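Local coordinates for fumarylacetoacetate hydrolase (Burkholderia xenovorans, PDB 5TI1) that hydrolyses fumarylacetoacetate to fumarate and acetoacetate, the last step in the breakdown of phenylalanine and tyrosine, with a divalent metal as cofactor, at the interface of chains A and B. Residues are numbered along the deposited sequence; one frame, centred on the assembly and turned at random. Chains: chain A/B, Fumarylacetoacetate hydrolase.

Contact 1 and contact 2 lie on the same two-fold subunit interface, the centres of their C-alpha atoms about 28 Å apart, and share no residue. In contact 1 a polar loop after helix 353-361 of chain A meets the 3-10 turn 190-192 of chain B; in contact 2 strand 200-201 and the C-terminal tail of chain A meet a loop of chain B. Symmetry repeats both with the chains exchanged, so each subunit gives both partners. Each centre is about 24 Å from A:His160, the predicted catalytic base, a separation that suggests a part in subunit assembly more than direct contact with the reaction.

Contact 1: the interface of chains A and B. Residues chain A 366-368, 371; chain B 189-192.
B:Ser191 and A:Asn366 form the tight half of this polar subunit contact. The hydroxyl OG of B:Ser191 gives a 2.7 Å hydrogen bond to the side-chain oxygen OD1 of A:Asn366 and a longer one, 3.2 Å, to the backbone O of A:Asn366. Both oxygens are met from above their carbonyl planes. The chi1 torsion contributes to the pairing: CG of A:Asn366 lies between its backbone N and carbonyl carbon (chi1 58°), which helps turn OD1 to the same hydroxyl as the backbone O. The amide ND2 of A:Asn366 returns a bond to B:Ser191 O at 3.1 Å, nearly straight (165° at H) and within its own amide plane.

B:Arg189 extends the grip. Its NH2 meets A:Asn366 O on an in-plane lone pair at 2.9 Å and makes a salt bridge to A:Asp371 OD2 at 2.8 Å, the carboxylate and guanidinium planes being 67° apart. Its NE bonds B:Ser191 OG, linking the two chain B side chains.

The water-linked side is that of A:Arg368, held by packing and a water rather than direct bonds. CA of B:Ser191 lies over one face of its guanidinium, offset toward the rim, and a water 3.3 Å from A:Arg368 NH2 connects it to the backbone N of B:Ser191. The backbone N of A:Arg368 fixes the acid instead: it bonds A:Asp371 OD2 at 2.8 Å, from the face of the carboxylate opposite to B:Arg189 NH2.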
loop_
_atom_site.group_PDB
_atom_site.type_symbol
_atom_site.label_atom_id
_atom_site.label_comp_id
_atom_site.label_asym_id
_atom_site.label_seq_id
_atom_site.Cartn_x
_atom_site.Cartn_y
_atom_site.Cartn_z
ATOM N N ASN A 366 -11.229 3.703 1.644
ATOM C CA ASN A 366 -11.856 2.482 1.172
ATOM C C ASN A 366 -10.971 1.267 1.492
ATOM O O ASN A 366 -9.774 1.386 1.734
ATOM C CB ASN A 366 -12.148 2.578 -0.330
ATOM C CG ASN A 366 -10.899 2.839 -1.168
ATOM O OD1 ASN A 366 -9.916 3.393 -0.687
ATOM N ND2 ASN A 366 -10.951 2.455 -2.432
ATOM N N THR A 367 -11.602 0.096 1.539
ATOM C CA THR A 367 -10.908 -1.167 1.744
ATOM C C THR A 367 -11.348 -2.140 0.664
ATOM O O THR A 367 -12.415 -1.993 0.060
ATOM C CB THR A 367 -11.184 -1.797 3.121
ATOM O OG1 THR A 367 -12.584 -2.091 3.231
ATOM C CG2 THR A 367 -10.746 -0.866 4.244
ATOM N N ARG A 368 -10.509 -3.147 0.438
ATOM C CA ARG A 368 -10.687 -4.084 -0.658
ATOM C C ARG A 368 -10.510 -5.508 -0.151
ATOM O O ARG A 368 -9.825 -5.745 0.843
ATOM C CB ARG A 368 -9.688 -3.788 -1.785
ATOM C CG ARG A 368 -9.949 -2.468 -2.490
ATOM C CD ARG A 368 -8.961 -2.226 -3.622
ATOM N NE ARG A 368 -7.639 -1.868 -3.112
ATOM C CZ ARG A 368 -6.604 -1.529 -3.880
ATOM N NH1 ARG A 368 -6.733 -1.521 -5.196
ATOM N NH2 ARG A 368 -5.444 -1.199 -3.327
ATOM N N ASP A 371 -7.293 -7.185 1.705
ATOM C CA ASP A 371 -6.492 -6.257 2.503
ATOM C C ASP A 371 -6.088 -6.917 3.812
ATOM O O ASP A 371 -6.850 -7.678 4.404
ATOM C CB ASP A 371 -7.267 -4.992 2.848
ATOM C CG ASP A 371 -7.277 -3.961 1.735
ATOM O OD1 ASP A 371 -6.458 -4.049 0.798
ATOM O OD2 ASP A 371 -8.112 -3.032 1.832
ATOM N N ARG B 189 -1.758 5.174 0.760
ATOM C CA ARG B 189 -2.833 4.219 0.537
ATOM C C ARG B 189 -3.119 4.110 -0.962
ATOM O O ARG B 189 -3.682 5.028 -1.570
ATOM C CB ARG B 189 -4.075 4.643 1.315
ATOM C CG ARG B 189 -5.222 3.666 1.212
ATOM C CD ARG B 189 -5.006 2.414 2.095
ATOM N NE ARG B 189 -6.168 1.550 1.938
ATOM C CZ ARG B 189 -6.308 0.310 2.392
ATOM N NH1 ARG B 189 -5.332 -0.304 3.065
ATOM N NH2 ARG B 189 -7.459 -0.320 2.147
ATOM N N ALA B 190 -2.765 2.969 -1.548
ATOM C CA ALA B 190 -2.974 2.783 -2.982
ATOM C C ALA B 190 -4.453 2.742 -3.349
ATOM O O ALA B 190 -4.830 3.223 -4.424
ATOM C CB ALA B 190 -2.271 1.505 -3.454
ATOM N N SER B 191 -5.302 2.194 -2.473
ATOM C CA SER B 191 -6.703 1.981 -2.841
ATOM C C SER B 191 -7.439 3.287 -3.117
ATOM O O SER B 191 -8.378 3.302 -3.915
ATOM C CB SER B 191 -7.436 1.211 -1.745
ATOM O OG SER B 191 -7.634 2.029 -0.610
ATOM N N SER B 192 -7.055 4.383 -2.461
ATOM C CA SER B 192 -7.755 5.650 -2.621
ATOM C C SER B 192 -7.089 6.578 -3.635
ATOM O O SER B 192 -7.412 7.768 -3.673
ATOM C CB SER B 192 -7.872 6.362 -1.277
ATOM O OG SER B 192 -6.631 6.314 -0.590
HETATM O O HOH W 1 -4.564 0.259 -0.530
#

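Contact 2: the interface of chains A and B. Residues chain A 201, 443; chain B 240, 242.
B:Gly240 buries more surface than any other residue of this small patch, 35 Å², and does so with backbone alone. Its carbonyl O points at the methyl CD1 of A:Leu443, 3.5 Å away. The approach is almost head-on, since the angle C=O...CD1 is about 162°, and it is a van der Waals contact. The glycine has a positive phi of 89°, a conformation that residues with side chains adopt less readily, and the carbonyl oxygen is turned toward chain A.

A:Leu443, next to the C-terminal residue, is wedged between partners of both chains. Its CG lies beside the backbone N, anti to the carbonyl carbon (chi1 -66°), which sends the branched end toward chain B. There CD1 meets the ring carbon CD of B:Pro242 tip to tip at 3.6 Å, so the same methyl touches both the glycine carbonyl and the proline. The second methyl, CD2, turns the other way and sits over one face of the A:Arg201 guanidinium, offset toward the rim.

A:Arg201 buries 21 Å², as does A:Leu443, yet stays a little further back: its CD is 4.3 Å from B:Gly240 O. The chain runs extended as far as CD and then bends (chi3 -67°), folding the guanidinium beside the leucine. CD of A:Arg201 also lies 3.6 Å from CG of A:Leu443, so the aliphatic stem supports the leucine from within chain A while also lying at the interface.

The patch thus fits the C-terminal tail of one subunit, supported by the A:Arg201 side chain from strand 200-201, against a loop of the other, and probably makes a modest apolar contribution to the dimer, as part of a larger two-fold interface.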
loop_
_atom_site.group_PDB
_atom_site.type_symbol
_atom_site.label_atom_id
_atom_site.label_comp_id
_atom_site.label_asym_id
_atom_site.label_seq_id
_atom_site.Cartn_x
_atom_site.Cartn_y
_atom_site.Cartn_z
ATOM N N ARG A 201 16.363 -11.046 4.842
ATOM C CA ARG A 201 17.703 -10.486 4.895
ATOM C C ARG A 201 17.738 -9.286 5.838
ATOM O O ARG A 201 16.901 -8.380 5.749
ATOM C CB ARG A 201 18.197 -10.087 3.503
ATOM C CG ARG A 201 19.706 -9.879 3.490
ATOM C CD ARG A 201 20.302 -9.639 2.107
ATOM N NE ARG A 201 20.221 -10.805 1.233
ATOM C CZ ARG A 201 20.967 -11.901 1.355
ATOM N NH1 ARG A 201 21.858 -12.019 2.340
ATOM N NH2 ARG A 201 20.804 -12.892 0.490
ATOM N N LEU A 443 23.620 -7.586 3.298
ATOM C CA LEU A 443 24.513 -7.454 2.154
ATOM C C LEU A 443 25.786 -6.713 2.547
ATOM O O LEU A 443 25.759 -5.768 3.339
ATOM C CB LEU A 443 23.809 -6.721 1.003
ATOM C CG LEU A 443 22.632 -7.467 0.364
ATOM C CD1 LEU A 443 21.954 -6.625 -0.697
ATOM C CD2 LEU A 443 23.064 -8.803 -0.210
ATOM N N GLY B 240 14.903 -7.572 -0.884
ATOM C CA GLY B 240 16.256 -7.725 -0.394
ATOM C C GLY B 240 17.347 -7.196 -1.301
ATOM O O GLY B 240 18.520 -7.212 -0.900
ATOM N N PRO B 242 18.628 -3.981 -3.161
ATOM C CA PRO B 242 18.511 -2.530 -3.376
ATOM C C PRO B 242 18.723 -2.125 -4.832
ATOM O O PRO B 242 19.432 -2.793 -5.587
ATOM C CB PRO B 242 19.616 -1.956 -2.482
ATOM C CG PRO B 242 19.815 -2.996 -1.423
ATOM C CD PRO B 242 19.622 -4.310 -2.127
#